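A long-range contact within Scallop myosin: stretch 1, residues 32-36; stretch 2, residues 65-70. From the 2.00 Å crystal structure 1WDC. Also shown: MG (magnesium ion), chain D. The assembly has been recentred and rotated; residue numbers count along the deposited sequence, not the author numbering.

Stretch 1 32-36: DGFVS
Stretch 2 65-70: GPLNFT

The contact rests on L67, F34 and V35, which lose 71, 57 and 42 Å² respectively of the 238 Å² buried between the two stretches. Register is set by F34 and N68, whose CA atoms lie 4.3 Å apart, a spacing that brings backbone against backbone.

One carbonyl organises the centre. L67 O accepts the single hydrogen bond across the stretches, from V35 N at 2.9 Å; the N-H...O angle of 141° shows a bent approach. The same oxygen lies 3.0 Å from F34 CA, with an angle of 138° at the hydrogen, so it accepts a CA-H...O contact as well. A second such contact runs the other way, from N68 CA to G33 O at 3.3 Å and 144°. G33 O also accepts a hydrogen bond from water 2 at 3.0 Å, and that water accepts one from F69 N at 3.0 Å, bridging to the first turn of the helix that begins after the N-cap residue N68.

L67 has phi/psi -96/69, chi1 -158° (t) and chi2 25°, between wells. Its CA-to-CB bond points sideways, as does that of V35 (-108/123, chi1 169°, t), and the two buried side chains meet with V35 CB 4.1 Å from L67 CG. F34 (-124/160) is exposed, with chi1 -43° (m) and chi2 -71°. Its CA-to-CB bond also points sideways; the ring places CD1 3.7 Å from N68 CB and 4.4 Å from P66 CB, both oblique to the ring, while L67 C lies at its edge.

On the second stretch, P66 (-61/144, C-gamma endo) points its CA-to-CB bond toward the first, and P66 O accepts a weak hydrogen bond from N68 N at 3.1 Å. N68 (-83/178, chi1 65°, p; chi2 1°) starts sideways but its end leads away, capping a backbone nitrogen just past the stretch. F69 (-57/-38; chi1 -173°, t) and T70 (-63/-40; chi1 -78°, m) are helical.

Magnesium binds the other side of F34's backbone, through F34 O at 2.3 Å, and also D32 OD1 at 2.4 Å and water 1 at 2.4 Å, with three further ligand atoms elsewhere in the structure. D32 (-111/-9, chi1 76°, p) turns the same OD1 to F34 N, accepting a hydrogen bond at 2.9 Å, nearly linear at 169°. Between them G33 adopts 96/-2, where a CB would jam against the preceding carbonyl oxygen. S36 (-103/175, chi1 43°, p) is an N-cap residue; its OG lies 2.5 Å from water 1.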

# COMPACT_ATOMS: atom_id res chain seq x y z
N ASP B 32 9.81 -46.43 16.86
CA ASP B 32 10.85 -47.05 16.06
C ASP B 32 11.75 -46.01 15.37
O ASP B 32 12.66 -46.36 14.61
CB ASP B 32 10.22 -48.02 15.03
CG ASP B 32 9.58 -47.30 13.85
OD1 ASP B 32 9.41 -46.07 13.93
OD2 ASP B 32 9.28 -47.94 12.81
N GLY B 33 11.33 -44.75 15.47
CA GLY B 33 12.12 -43.65 14.94
C GLY B 33 11.77 -43.14 13.55
O GLY B 33 12.54 -42.35 13.00
N PHE B 34 10.79 -43.75 12.90
CA PHE B 34 10.23 -43.22 11.67
C PHE B 34 8.76 -43.07 11.91
O PHE B 34 8.23 -43.54 12.92
CB PHE B 34 10.43 -44.16 10.48
CG PHE B 34 11.80 -44.76 10.42
CD1 PHE B 34 12.90 -43.95 10.10
CD2 PHE B 34 12.03 -46.03 10.97
CE1 PHE B 34 14.21 -44.39 10.35
CE2 PHE B 34 13.33 -46.46 11.22
CZ PHE B 34 14.42 -45.64 10.91
N VAL B 35 8.13 -42.24 11.11
CA VAL B 35 6.71 -42.03 11.24
C VAL B 35 6.09 -42.74 10.01
O VAL B 35 6.61 -42.60 8.90
CB VAL B 35 6.39 -40.46 11.34
CG1 VAL B 35 4.91 -40.19 11.20
CG2 VAL B 35 6.87 -39.92 12.67
N SER B 36 5.19 -43.69 10.27
CA SER B 36 4.47 -44.43 9.20
C SER B 36 3.03 -43.93 9.01
O SER B 36 2.52 -43.16 9.83
CB SER B 36 4.46 -45.91 9.53
OG SER B 36 4.17 -46.11 10.91
N GLY B 65 12.50 -39.83 1.26
CA GLY B 65 12.72 -41.16 1.77
C GLY B 65 12.10 -41.40 3.13
O GLY B 65 10.99 -40.93 3.43
N PRO B 66 12.73 -42.27 3.93
CA PRO B 66 12.18 -42.66 5.23
C PRO B 66 12.02 -41.48 6.17
O PRO B 66 12.93 -40.65 6.30
CB PRO B 66 13.20 -43.68 5.76
CG PRO B 66 14.34 -43.64 4.81
CD PRO B 66 13.84 -43.13 3.51
N LEU B 67 10.95 -41.52 6.96
CA LEU B 67 10.55 -40.38 7.78
C LEU B 67 11.05 -40.46 9.21
O LEU B 67 10.28 -40.63 10.15
CB LEU B 67 9.03 -40.23 7.75
CG LEU B 67 8.33 -38.90 8.08
CD1 LEU B 67 9.22 -37.73 7.81
CD2 LEU B 67 7.06 -38.82 7.22
N ASN B 68 12.37 -40.33 9.36
CA ASN B 68 12.97 -40.11 10.67
C ASN B 68 12.92 -38.61 11.04
O ASN B 68 12.38 -37.81 10.30
CB ASN B 68 14.42 -40.67 10.71
CG ASN B 68 15.39 -39.95 9.75
OD1 ASN B 68 15.02 -39.00 9.04
ND2 ASN B 68 16.65 -40.39 9.77
N PHE B 69 13.40 -38.26 12.22
CA PHE B 69 13.35 -36.86 12.63
C PHE B 69 14.03 -35.90 11.65
O PHE B 69 13.52 -34.82 11.37
CB PHE B 69 13.94 -36.69 14.02
CG PHE B 69 13.77 -35.31 14.57
CD1 PHE B 69 12.57 -34.64 14.38
CD2 PHE B 69 14.83 -34.65 15.16
CE1 PHE B 69 12.44 -33.32 14.76
CE2 PHE B 69 14.71 -33.33 15.54
CZ PHE B 69 13.51 -32.66 15.34
N THR B 70 15.15 -36.31 11.08
CA THR B 70 15.94 -35.44 10.22
C THR B 70 15.14 -35.04 8.99
O THR B 70 15.15 -33.88 8.55
CB THR B 70 17.25 -36.15 9.82
OG1 THR B 70 18.16 -36.08 10.90
CG2 THR B 70 17.90 -35.49 8.68
MG MG D . 7.09 -45.33 13.91
O HOH W 1 6.38 -46.59 11.98
O HOH W 2 14.43 -40.36 14.11